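Local atomic coordinates of 4-carboxymuconolactone decarboxylase (Sinorhizobium meliloti, PDB entry 4G9Q), a protein that forms an all-alpha trimer of the carboxymuconolactone decarboxylase family and may have peroxiredoxin activity. Residues Asn72-Ser77 with Ala199-Ser204; Gln146-Glu151 with Trp193-Leu198. All blocks are in the same frame, centred on the assembly; numbering follows the deposited sequence.

Interaction 1: residues Asn72-Ser77 with Ala199-Ser204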
loop_
_atom_site.group_PDB
_atom_site.type_symbol
_atom_site.label_atom_id
_atom_site.label_comp_id
_atom_site.label_asym_id
_atom_site.label_seq_id
_atom_site.Cartn_x
_atom_site.Cartn_y
_atom_site.Cartn_z
ATOM N N ASN A 72 22.498 15.566 -0.864
ATOM C CA ASN A 72 22.273 16.799 -0.111
ATOM C C ASN A 72 20.852 16.913 0.433
ATOM O O ASN A 72 19.987 16.103 0.083
ATOM C CB ASN A 72 22.723 18.051 -0.898
ATOM C CG ASN A 72 21.840 18.369 -2.106
ATOM O OD1 ASN A 72 20.679 17.975 -2.184
ATOM N ND2 ASN A 72 22.405 19.110 -3.058
ATOM N N ARG A 73 20.617 17.898 1.298
ATOM C CA ARG A 73 19.321 18.017 1.977
ATOM C C ARG A 73 18.181 18.328 1.010
ATOM O O ARG A 73 17.060 17.864 1.203
ATOM C CB ARG A 73 19.370 19.080 3.074
ATOM C CG ARG A 73 20.074 18.649 4.349
ATOM C CD ARG A 73 20.052 19.771 5.395
ATOM N NE ARG A 73 20.807 20.950 4.958
ATOM C CZ ARG A 73 20.288 22.159 4.738
ATOM N NH1 ARG A 73 18.995 22.390 4.926
ATOM N NH2 ARG A 73 21.071 23.152 4.338
ATOM N N ARG A 74 18.478 19.121 -0.018
ATOM C CA ARG A 74 17.502 19.452 -1.055
ATOM C C ARG A 74 16.998 18.182 -1.746
ATOM O O ARG A 74 15.785 17.975 -1.872
ATOM C CB ARG A 74 18.110 20.437 -2.063
ATOM C CG ARG A 74 17.167 20.906 -3.183
ATOM C CD ARG A 74 17.207 19.964 -4.371
ATOM N NE ARG A 74 16.597 20.535 -5.575
ATOM C CZ ARG A 74 16.638 19.957 -6.770
ATOM N NH1 ARG A 74 17.253 18.790 -6.930
ATOM N NH2 ARG A 74 16.065 20.547 -7.811
ATOM N N ASP A 75 17.929 17.333 -2.182
ATOM C CA ASP A 75 17.564 16.092 -2.865
ATOM C C ASP A 75 16.860 15.131 -1.917
ATOM O O ASP A 75 15.908 14.465 -2.314
ATOM C CB ASP A 75 18.787 15.409 -3.477
ATOM C CG ASP A 75 19.309 16.122 -4.711
ATOM O OD1 ASP A 75 18.528 16.815 -5.394
ATOM O OD2 ASP A 75 20.515 15.985 -5.005
ATOM N N ARG A 76 17.327 15.062 -0.672
ATOM C CA ARG A 76 16.661 14.228 0.338
ATOM C C ARG A 76 15.216 14.671 0.574
ATOM O O ARG A 76 14.327 13.838 0.766
ATOM C CB ARG A 76 17.446 14.199 1.653
ATOM C CG ARG A 76 18.673 13.321 1.584
ATOM C CD ARG A 76 19.453 13.295 2.895
ATOM N NE ARG A 76 20.775 12.733 2.632
ATOM C CZ ARG A 76 21.058 11.434 2.640
ATOM N NH1 ARG A 76 20.119 10.537 2.938
ATOM N NH2 ARG A 76 22.289 11.031 2.361
ATOM N N SER A 77 14.982 15.980 0.548
ATOM C CA SER A 77 13.621 16.502 0.678
ATOM C C SER A 77 12.719 16.051 -0.477
ATOM O O SER A 77 11.580 15.646 -0.246
ATOM C CB SER A 77 13.627 18.026 0.809
ATOM O OG SER A 77 14.041 18.429 2.107
ATOM N N ALA A 199 13.557 19.575 -13.579
ATOM C CA ALA A 199 14.659 19.134 -14.428
ATOM C C ALA A 199 14.548 17.621 -14.605
ATOM O O ALA A 199 14.091 16.932 -13.684
ATOM C CB ALA A 199 15.983 19.500 -13.790
ATOM N N PRO A 200 14.935 17.096 -15.788
ATOM C CA PRO A 200 14.847 15.653 -16.044
ATOM C C PRO A 200 15.461 14.805 -14.931
ATOM O O PRO A 200 14.860 13.806 -14.529
ATOM C CB PRO A 200 15.617 15.493 -17.353
ATOM C CG PRO A 200 15.320 16.770 -18.067
ATOM C CD PRO A 200 15.390 17.819 -16.994
ATOM N N ARG A 201 16.628 15.212 -14.427
ATOM C CA ARG A 201 17.277 14.514 -13.313
ATOM C C ARG A 201 16.365 14.412 -12.090
ATOM O O ARG A 201 16.263 13.351 -11.466
ATOM C CB ARG A 201 18.570 15.229 -12.926
ATOM C CG ARG A 201 19.286 14.604 -11.742
ATOM C CD ARG A 201 19.869 15.698 -10.881
ATOM N NE ARG A 201 20.638 15.191 -9.748
ATOM C CZ ARG A 201 20.289 15.332 -8.472
ATOM N NH1 ARG A 201 19.166 15.957 -8.139
ATOM N NH2 ARG A 201 21.080 14.851 -7.522
ATOM N N ASP A 202 15.716 15.525 -11.755
ATOM C CA ASP A 202 14.842 15.598 -10.589
ATOM C C ASP A 202 13.528 14.851 -10.799
ATOM O O ASP A 202 12.999 14.255 -9.861
ATOM C CB ASP A 202 14.574 17.056 -10.214
ATOM C CG ASP A 202 15.833 17.786 -9.785
ATOM O OD1 ASP A 202 16.661 17.178 -9.078
ATOM O OD2 ASP A 202 15.995 18.969 -10.148
ATOM N N ARG A 203 13.002 14.886 -12.022
ATOM C CA ARG A 203 11.792 14.123 -12.339
ATOM C C ARG A 203 12.066 12.622 -12.229
ATOM O O ARG A 203 11.243 11.869 -11.710
ATOM C CB ARG A 203 11.251 14.486 -13.724
ATOM C CG ARG A 203 9.819 14.015 -13.963
ATOM C CD ARG A 203 9.290 14.453 -15.330
ATOM N NE ARG A 203 9.179 15.909 -15.448
ATOM C CZ ARG A 203 8.140 16.628 -15.023
ATOM N NH1 ARG A 203 7.101 16.044 -14.430
ATOM N NH2 ARG A 203 8.147 17.944 -15.182
ATOM N N SER A 204 13.235 12.199 -12.700
ATOM C CA SER A 204 13.655 10.807 -12.559
ATOM C C SER A 204 13.879 10.452 -11.090
ATOM O O SER A 204 13.516 9.356 -10.654
ATOM C CB SER A 204 14.918 10.544 -13.378
ATOM O OG SER A 204 14.611 10.515 -14.767
#

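Interaction 2: residues Gln146-Glu151 with Trp193-Leu198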
loop_
_atom_site.group_PDB
_atom_site.type_symbol
_atom_site.label_atom_id
_atom_site.label_comp_id
_atom_site.label_asym_id
_atom_site.label_seq_id
_atom_site.Cartn_x
_atom_site.Cartn_y
_atom_site.Cartn_z
ATOM N N GLN A 146 3.794 31.285 -7.889
ATOM C CA GLN A 146 5.067 30.575 -7.689
ATOM C C GLN A 146 5.003 29.095 -8.083
ATOM O O GLN A 146 6.003 28.380 -7.999
ATOM C CB GLN A 146 5.515 30.692 -6.232
ATOM C CG GLN A 146 5.790 32.114 -5.755
ATOM C CD GLN A 146 6.577 32.137 -4.457
ATOM O OE1 GLN A 146 7.621 31.498 -4.342
ATOM N NE2 GLN A 146 6.077 32.872 -3.474
ATOM N N LEU A 147 3.832 28.649 -8.522
ATOM C CA LEU A 147 3.596 27.226 -8.786
ATOM C C LEU A 147 4.033 26.808 -10.190
ATOM O O LEU A 147 4.353 27.658 -11.034
ATOM C CB LEU A 147 2.120 26.882 -8.533
ATOM C CG LEU A 147 1.568 27.323 -7.166
ATOM C CD1 LEU A 147 0.086 27.038 -7.057
ATOM C CD2 LEU A 147 2.315 26.658 -6.029
ATOM N N ALA A 148 4.055 25.499 -10.435
ATOM C CA ALA A 148 4.418 24.972 -11.746
ATOM C C ALA A 148 3.384 25.413 -12.773
ATOM O O ALA A 148 2.194 25.458 -12.476
ATOM C CB ALA A 148 4.521 23.454 -11.701
ATOM N N ALA A 149 3.846 25.745 -13.978
ATOM C CA ALA A 149 2.964 26.267 -15.024
ATOM C C ALA A 149 1.991 25.204 -15.522
ATOM O O ALA A 149 2.361 24.044 -15.676
ATOM C CB ALA A 149 3.791 26.815 -16.185
ATOM N N VAL A 150 0.742 25.605 -15.764
ATOM C CA VAL A 150 -0.234 24.721 -16.401
ATOM C C VAL A 150 0.281 24.260 -17.767
ATOM O O VAL A 150 0.291 23.061 -18.068
ATOM C CB VAL A 150 -1.621 25.401 -16.546
ATOM C CG1 VAL A 150 -2.560 24.556 -17.398
ATOM C CG2 VAL A 150 -2.232 25.651 -15.186
ATOM N N GLU A 151 0.714 25.214 -18.588
ATOM C CA GLU A 151 1.330 24.895 -19.872
ATOM C C GLU A 151 2.515 25.823 -20.119
ATOM O O GLU A 151 2.403 27.038 -19.960
ATOM C CB GLU A 151 0.307 25.002 -21.013
ATOM C CG GLU A 151 0.851 24.564 -22.371
ATOM C CD GLU A 151 -0.193 24.556 -23.481
ATOM O OE1 GLU A 151 -1.375 24.885 -23.229
ATOM O OE2 GLU A 151 0.183 24.215 -24.620
ATOM N N TRP A 193 6.954 14.205 -19.253
ATOM C CA TRP A 193 8.410 14.088 -19.133
ATOM C C TRP A 193 9.164 15.258 -19.753
ATOM O O TRP A 193 10.345 15.454 -19.470
ATOM C CB TRP A 193 8.902 12.747 -19.698
ATOM C CG TRP A 193 8.697 11.642 -18.708
ATOM C CD1 TRP A 193 7.671 10.748 -18.674
ATOM C CD2 TRP A 193 9.526 11.349 -17.581
ATOM N NE1 TRP A 193 7.816 9.899 -17.596
ATOM C CE2 TRP A 193 8.946 10.248 -16.908
ATOM C CE3 TRP A 193 10.716 11.897 -17.083
ATOM C CZ2 TRP A 193 9.513 9.689 -15.754
ATOM C CZ3 TRP A 193 11.278 11.340 -15.931
ATOM C CH2 TRP A 193 10.673 10.246 -15.286
ATOM N N LEU A 194 8.467 16.040 -20.573
ATOM C CA LEU A 194 9.048 17.230 -21.201
ATOM C C LEU A 194 8.663 18.533 -20.496
ATOM O O LEU A 194 9.122 19.618 -20.878
ATOM C CB LEU A 194 8.639 17.287 -22.678
ATOM C CG LEU A 194 8.922 16.019 -23.489
ATOM C CD1 LEU A 194 8.399 16.177 -24.914
ATOM C CD2 LEU A 194 10.417 15.653 -23.476
ATOM N N ARG A 195 7.830 18.439 -19.462
ATOM C CA ARG A 195 7.463 19.619 -18.690
ATOM C C ARG A 195 8.690 20.163 -17.950
ATOM O O ARG A 195 9.402 19.407 -17.291
ATOM C CB ARG A 195 6.308 19.302 -17.738
ATOM C CG ARG A 195 4.954 19.151 -18.449
ATOM C CD ARG A 195 3.870 18.643 -17.487
ATOM N NE ARG A 195 3.725 19.525 -16.327
ATOM C CZ ARG A 195 2.965 20.618 -16.290
ATOM N NH1 ARG A 195 2.239 20.982 -17.346
ATOM N NH2 ARG A 195 2.926 21.347 -15.186
ATOM N N PRO A 196 8.966 21.472 -18.088
ATOM C CA PRO A 196 10.240 21.996 -17.560
ATOM C C PRO A 196 10.302 22.251 -16.047
ATOM O O PRO A 196 11.380 22.539 -15.519
ATOM C CB PRO A 196 10.415 23.316 -18.330
ATOM C CG PRO A 196 9.008 23.760 -18.618
ATOM C CD PRO A 196 8.259 22.471 -18.916
ATOM N N ASP A 197 9.171 22.126 -15.357
ATOM C CA ASP A 197 9.068 22.527 -13.950
ATOM C C ASP A 197 9.843 21.612 -12.994
ATOM O O ASP A 197 10.127 21.987 -11.855
ATOM C CB ASP A 197 7.596 22.665 -13.559
ATOM C CG ASP A 197 6.785 23.383 -14.634
ATOM O OD1 ASP A 197 6.554 24.602 -14.476
ATOM O OD2 ASP A 197 6.423 22.735 -15.654
ATOM N N LEU A 198 10.183 20.415 -13.465
ATOM C CA LEU A 198 11.249 19.623 -12.862
ATOM C C LEU A 198 12.290 19.380 -13.934
ATOM O O LEU A 198 11.949 19.023 -15.068
ATOM C CB LEU A 198 10.733 18.273 -12.360
ATOM C CG LEU A 198 9.917 18.224 -11.069
ATOM C CD1 LEU A 198 9.234 16.861 -10.926
ATOM C CD2 LEU A 198 10.771 18.558 -9.838
HETATM O O HOH W 1 4.554 23.595 -17.567
#

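Interaction 1: residues Asn72-Ser77 with Ala199-Ser204
Arg74 and Asp202 face each other across the first turns of helix 73-86 and helix 200-213, and Asp75 and Arg201 repeat the pairing with the roles exchanged. Each guanidinium grips its carboxylate end-on with NH1 and NH2, from above the carboxylate plane: Arg74 NH2 lies 2.8 Å from Asp202 OD2 in a fairly straight bond (166°), and Arg201 NH1 2.9 Å from Asp75 OD1. The tight part is the middle, made by the two buried aspartates. Asp75 OD1 and Asp202 OD1, 4.1 Å apart, each accept from both NH1 groups, the second donor coming from the arginine just before it in sequence, nearly along the C-O bond. The arginines lie on the solvent side, partly exposed; with CG turned away from the backbone N (chi1 -178°) and a bend at chi2, Arg74 extends across to helix 200-213, and Glu109 of helix 107-120 also forms a salt bridge with its NH2. Replacing Arg74 by a leucine would probably leave Asp202 without its two-pronged partner and the two carboxylates with less positive charge between them. The axes of 73-77 and 200-204 come no closer than 11.8 Å, so charge rather than close apolar packing joins these helix starts, and the alternating network probably offsets the 3.6 Å approach of Arg74 NH1 to Arg201 NH1.

Interaction 2: residues Gln146-Glu151 with Trp193-Leu198
The guanidinium of Arg195 turns its edge to the backbone of 146-151, with the carbonyl oxygens of Ala149 and Val150 near its plane, while a water sits over one face, displaced toward the rim. Arg195 NH1 reaches Val150 O at 2.9 Å, almost exactly in the guanidinium plane but above the plane of that carbonyl. Arg195 NH2 meets Ala149 O at 2.8 Å nearly head-on to the C=O, although this oxygen is tilted 26° from the guanidinium. A bend at chi3 (57°) brings the end of the arginine up to these carbonyls, and its NE is held by Glu112 of helix 107-120. The carboxylate of Asp197 works beside it: Ala149 N donates to Asp197 OD1 at 3.0 Å from above the carboxylate plane, and the methyl of Ala148 packs against the same side chain, its CB 3.6 Å from Asp197 OD1. The water donates to both Ala149 O and Asp197 OD2, adding a water bridge to the direct bonds. Tyr56 of a second subunit packs on Arg195, placing this loop pair near a trimer interface. Ala149 thus has both its N-H and its C=O engaged by side chains of 193-198, a specific clamp between two segments without regular structure, in which Glu112 and, at longer range, Asp197 are likely to offset the arginine's charge.

From the N terminus, 72-77 opens helix 73-86, and the chain runs through 121 residues before 199-204 closes the large loop of interaction 1 at the start of helix 200-213. Interaction 2 is nested inside it: 146-151, in the loop after helix 130-139, meets 193-198 once helices 159-173 and 178-192 have passed. Interaction 1 joins the two regions matching the family sequence, whereas interaction 2 fastens the loop to the second of them. The centres lie about 15 Å apart, yet the contacts touch where 193-198 runs directly into 199-204: Arg203 NH2 probably donates to Arg195 O, and Arg203 and Ser204 pack against Trp193.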